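Local coordinates for ornithine carbamoyltransferase (PDB 3GRF) that catalyses the reversible transfer of a carbamoyl group between carbamoyl phosphate and ornithine, acting in arginine degradation, where citrulline is converted to ornithine, at the interface of chains A and B. Residues are numbered along the deposited sequence; one frame, centred on the assembly and turned at random. Chains: chain A/B, Ornithine carbamoyltransferase.

Contact 1: the interface of chains A and B. Residues chain A 39, 67-70; chain B 44-46.
In this subunit contact of the aspartate/ornithine carbamoyltransferase superfamily, B:Asn44 puts its amide against the end of helix 56-69 of chain A. B:Asn44 and the helix both belong to the carbamoyl phosphate-binding domain. B:Asn44 has the largest buried surface of the patch, 106 Å². Its backbone has a positive phi of 64°, as in a left-handed turn. CG is anti to the carbonyl carbon, chi1 -57°, so the amide reaches out toward chain A.

A:Thr39 crosses this side chain at about a right angle. Its hydroxyl OG1 meets the amide ND2 of B:Asn44 at 3.0 Å, close enough for a hydrogen bond. The other branch of the amide is less easy to explain. As modelled, OD1 of B:Asn44 lies 2.9 Å from the carbonyl O of A:Thr67. It is also 3.2 Å from the carbonyl O of A:Thr39. All of these can only accept, so the arrangement is a clash. An amide turned over would probably fit better: the nitrogen would face the carbonyls, and the A:Thr39 hydroxyl could donate to the oxygen. The partial negative charge expected at a helix C-terminus would also favour a donor here.

Beyond the amide the contact is mostly through carbon atoms. CG2 of A:Thr67, anti to its backbone N, packs along the B:Asn44 backbone. B:Thr46 crosses A:Thr67 obliquely, with its CG2 3.7 Å from CB of A:Thr67.

Contact 2: the interface of chains A and B. Residues chain A 59, 63, 75, 77; chain B 74-77.
NH2 of A:Arg59 donates two hydrogen bonds to chain B, one of them weak, and also sits over an aromatic ring. A:Arg59 is the last residue of the Ser-Leu-Arg-Thr-Arg segment, the carbamoyl phosphate-binding motif of transcarbamoylases. The firmer bond runs from NH2 to the carboxylate OE2 of B:Glu77, 2.9 Å, and is a salt bridge. OE2 lies near the guanidinium plane, but the nitrogen comes from above the carboxylate plane, and the two planes are 70° apart. The weak bond goes from NH2 to the carbonyl O of B:Tyr75, 3.0 Å. NH1 makes a second weak bond to this same carbonyl oxygen.

The guanidinium is fixed from its own side by A:Glu63, one helical turn on. NH1 donates almost straight, 174°, to the syn lone pair of OE1 of A:Glu63, at 2.9 Å. The A:Arg59 chain bends at chi2 and chi3. CZ lies over the centre of the A:Tyr75 ring, 3.6 Å above its plane. NH2 lies over the face of B:Tyr76, 4.3 Å from the ring centroid, a cation-pi contact offset toward the rim.

Tip to tip with A:Glu63, B:Ile74 touches its CB with CD1 at 3.8 Å. Nearby, OE1 of A:Glu77 and OE1 of B:Glu77 stand 3.4 Å apart. A water bridges these two oxygens. If both are ionised they would repel, which A:Arg59, bound to the other oxygen of B:Glu77, may ease.

Contact 1: the interface of chains A and B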
loop_
_atom_site.group_PDB
_atom_site.type_symbol
_atom_site.label_atom_id
_atom_site.label_comp_id
_atom_site.label_asym_id
_atom_site.label_seq_id
_atom_site.Cartn_x
_atom_site.Cartn_y
_atom_site.Cartn_z
ATOM N N THR A 39 5.506 -16.007 13.118
ATOM C CA THR A 39 4.302 -15.341 12.756
ATOM C C THR A 39 4.053 -14.008 13.514
ATOM O O THR A 39 3.161 -13.221 13.165
ATOM C CB THR A 39 3.233 -16.410 12.871
ATOM O OG1 THR A 39 2.556 -16.524 11.620
ATOM C CG2 THR A 39 2.331 -16.188 13.970
ATOM N N THR A 67 4.179 -9.270 6.175
ATOM C CA THR A 67 2.891 -9.890 6.578
ATOM C C THR A 67 3.122 -11.227 7.255
ATOM O O THR A 67 2.458 -11.575 8.246
ATOM C CB THR A 67 1.980 -10.070 5.360
ATOM O OG1 THR A 67 1.795 -8.784 4.748
ATOM C CG2 THR A 67 0.606 -10.648 5.753
ATOM N N ARG A 68 4.070 -11.994 6.740
ATOM C CA ARG A 68 4.323 -13.346 7.297
ATOM C C ARG A 68 4.939 -13.351 8.680
ATOM O O ARG A 68 4.869 -14.347 9.400
ATOM C CB ARG A 68 5.149 -14.170 6.329
ATOM C CG ARG A 68 4.290 -14.648 5.158
ATOM C CD ARG A 68 5.127 -15.294 4.085
ATOM N NE ARG A 68 5.522 -16.674 4.395
ATOM C CZ ARG A 68 4.915 -17.770 3.941
ATOM N NH1 ARG A 68 3.842 -17.669 3.180
ATOM N NH2 ARG A 68 5.376 -18.984 4.274
ATOM N N LEU A 69 5.576 -12.221 9.003
ATOM C CA LEU A 69 6.276 -11.955 10.249
ATOM C C LEU A 69 5.330 -11.193 11.139
ATOM O O LEU A 69 5.587 -11.069 12.315
ATOM C CB LEU A 69 7.509 -11.104 9.959
ATOM C CG LEU A 69 8.946 -11.616 9.880
ATOM C CD1 LEU A 69 9.125 -13.099 9.949
ATOM C CD2 LEU A 69 9.612 -11.042 8.640
ATOM N N GLY A 70 4.251 -10.655 10.555
ATOM C CA GLY A 70 3.122 -10.070 11.294
ATOM C C GLY A 70 3.139 -8.564 11.389
ATOM O O GLY A 70 2.448 -7.973 12.230
ATOM N N ASN B 44 -1.537 -13.522 8.538
ATOM C CA ASN B 44 -0.234 -13.727 7.862
ATOM C C ASN B 44 -0.260 -14.088 6.391
ATOM O O ASN B 44 0.776 -14.492 5.790
ATOM C CB ASN B 44 0.648 -14.712 8.608
ATOM C CG ASN B 44 0.886 -14.292 10.031
ATOM O OD1 ASN B 44 1.672 -13.390 10.299
ATOM N ND2 ASN B 44 0.147 -14.889 10.944
ATOM N N LYS B 45 -1.444 -13.991 5.806
ATOM C CA LYS B 45 -1.609 -14.444 4.425
ATOM C C LYS B 45 -1.780 -13.204 3.619
ATOM O O LYS B 45 -2.285 -12.212 4.159
ATOM C CB LYS B 45 -2.814 -15.378 4.280
ATOM C CG LYS B 45 -2.516 -16.792 4.838
ATOM C CD LYS B 45 -3.790 -17.608 4.980
ATOM C CE LYS B 45 -3.501 -18.977 5.608
ATOM N NZ LYS B 45 -3.098 -19.960 4.563
ATOM N N THR B 46 -1.335 -13.170 2.353
ATOM C CA THR B 46 -1.465 -11.933 1.544
ATOM C C THR B 46 -2.137 -12.169 0.216
ATOM O O THR B 46 -2.029 -13.240 -0.384
ATOM C CB THR B 46 -0.107 -11.181 1.324
ATOM O OG1 THR B 46 0.300 -11.340 -0.048
ATOM C CG2 THR B 46 0.946 -11.745 2.259
#

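Contact 2: the interface of chains A and B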
loop_
_atom_site.group_PDB
_atom_site.type_symbol
_atom_site.label_atom_id
_atom_site.label_comp_id
_atom_site.label_asym_id
_atom_site.label_seq_id
_atom_site.Cartn_x
_atom_site.Cartn_y
_atom_site.Cartn_z
ATOM N N ARG A 59 9.338 -6.030 -4.612
ATOM C CA ARG A 59 8.204 -5.496 -3.902
ATOM C C ARG A 59 7.320 -6.569 -3.280
ATOM O O ARG A 59 6.904 -6.444 -2.123
ATOM C CB ARG A 59 7.346 -4.639 -4.814
ATOM C CG ARG A 59 6.724 -3.499 -4.058
ATOM C CD ARG A 59 5.251 -3.697 -3.873
ATOM N NE ARG A 59 4.572 -2.987 -4.927
ATOM C CZ ARG A 59 3.401 -2.374 -4.808
ATOM N NH1 ARG A 59 2.738 -2.349 -3.656
ATOM N NH2 ARG A 59 2.909 -1.777 -5.879
ATOM N N GLU A 63 6.874 -7.045 0.863
ATOM C CA GLU A 63 5.571 -6.744 1.417
ATOM C C GLU A 63 4.982 -8.043 2.045
ATOM O O GLU A 63 4.435 -8.028 3.147
ATOM C CB GLU A 63 4.655 -6.149 0.307
ATOM C CG GLU A 63 3.959 -4.836 0.729
ATOM C CD GLU A 63 3.285 -4.057 -0.385
ATOM O OE1 GLU A 63 3.932 -3.776 -1.443
ATOM O OE2 GLU A 63 2.117 -3.671 -0.185
ATOM N N TYR A 75 4.903 0.628 0.893
ATOM C CA TYR A 75 5.451 0.734 -0.414
ATOM C C TYR A 75 5.561 2.241 -0.760
ATOM O O TYR A 75 4.549 2.958 -0.964
ATOM C CB TYR A 75 4.591 -0.053 -1.389
ATOM C CG TYR A 75 4.926 0.304 -2.807
ATOM C CD1 TYR A 75 6.155 -0.045 -3.346
ATOM C CD2 TYR A 75 4.021 1.024 -3.600
ATOM C CE1 TYR A 75 6.502 0.318 -4.651
ATOM C CE2 TYR A 75 4.347 1.395 -4.911
ATOM C CZ TYR A 75 5.597 1.028 -5.428
ATOM O OH TYR A 75 5.943 1.362 -6.736
ATOM N N GLU A 77 6.792 4.796 -3.396
ATOM C CA GLU A 77 7.241 4.947 -4.763
ATOM C C GLU A 77 7.851 6.333 -4.974
ATOM O O GLU A 77 7.311 7.338 -4.510
ATOM C CB GLU A 77 6.076 4.676 -5.724
ATOM C CG GLU A 77 4.885 5.659 -5.566
ATOM C CD GLU A 77 3.681 5.133 -4.711
ATOM O OE1 GLU A 77 2.575 4.966 -5.300
ATOM O OE2 GLU A 77 3.831 4.932 -3.468
ATOM N N ILE B 74 -1.667 -6.484 -1.217
ATOM C CA ILE B 74 -0.704 -5.668 -1.922
ATOM C C ILE B 74 -1.434 -5.000 -3.090
ATOM O O ILE B 74 -1.924 -5.657 -4.000
ATOM C CB ILE B 74 0.411 -6.513 -2.495
ATOM C CG1 ILE B 74 1.212 -7.164 -1.359
ATOM C CG2 ILE B 74 1.337 -5.647 -3.349
ATOM C CD1 ILE B 74 2.301 -8.169 -1.850
ATOM N N TYR B 75 -1.521 -3.691 -3.049
ATOM C CA TYR B 75 -2.094 -2.983 -4.140
ATOM C C TYR B 75 -1.007 -2.844 -5.237
ATOM O O TYR B 75 0.001 -2.106 -5.093
ATOM C CB TYR B 75 -2.638 -1.651 -3.650
ATOM C CG TYR B 75 -2.936 -0.739 -4.803
ATOM C CD1 TYR B 75 -3.970 -1.031 -5.679
ATOM C CD2 TYR B 75 -2.158 0.404 -5.036
ATOM C CE1 TYR B 75 -4.236 -0.216 -6.784
ATOM C CE2 TYR B 75 -2.408 1.237 -6.134
ATOM C CZ TYR B 75 -3.460 0.914 -7.003
ATOM O OH TYR B 75 -3.749 1.734 -8.092
ATOM N N TYR B 76 -1.160 -3.648 -6.347
ATOM C CA TYR B 76 -0.131 -3.559 -7.400
ATOM C C TYR B 76 -0.639 -2.879 -8.675
ATOM O O TYR B 76 -1.279 -3.497 -9.518
ATOM C CB TYR B 76 0.452 -4.935 -7.680
ATOM C CG TYR B 76 1.838 -4.885 -8.260
ATOM C CD1 TYR B 76 2.968 -5.371 -7.598
ATOM C CD2 TYR B 76 2.010 -4.329 -9.537
ATOM C CE1 TYR B 76 4.235 -5.295 -8.193
ATOM C CE2 TYR B 76 3.264 -4.242 -10.136
ATOM C CZ TYR B 76 4.370 -4.720 -9.464
ATOM O OH TYR B 76 5.607 -4.637 -10.062
ATOM N N GLU B 77 -0.286 -1.603 -8.832
ATOM C CA GLU B 77 -0.794 -0.790 -9.916
ATOM C C GLU B 77 -0.001 -1.054 -11.197
ATOM O O GLU B 77 1.226 -1.146 -11.172
ATOM C CB GLU B 77 -0.763 0.690 -9.513
ATOM C CG GLU B 77 0.661 1.234 -9.214
ATOM C CD GLU B 77 1.056 1.302 -7.699
ATOM O OE1 GLU B 77 1.260 2.444 -7.199
ATOM O OE2 GLU B 77 1.201 0.229 -7.038
HETATM O O HOH W 1 1.334 5.386 -8.093
#

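Contact 1 and contact 2 are about 15 Å apart, measured between the centres of their C-alpha atoms. In chain A, helix 56-69 serves both: its C-terminal end lies in contact 1, and its first two turns supply residues to contact 2. Chain B meets it at the start of strand 46-51 and the residues before it, and along strand 72-77. Contact 1 is mainly amide and apolar, whereas contact 2 carries charge. The deposited assembly is a trimer, in keeping with the known trimers of this family. The helix begins within the phosphate-binding motif, so subunit packing may help to position the active site.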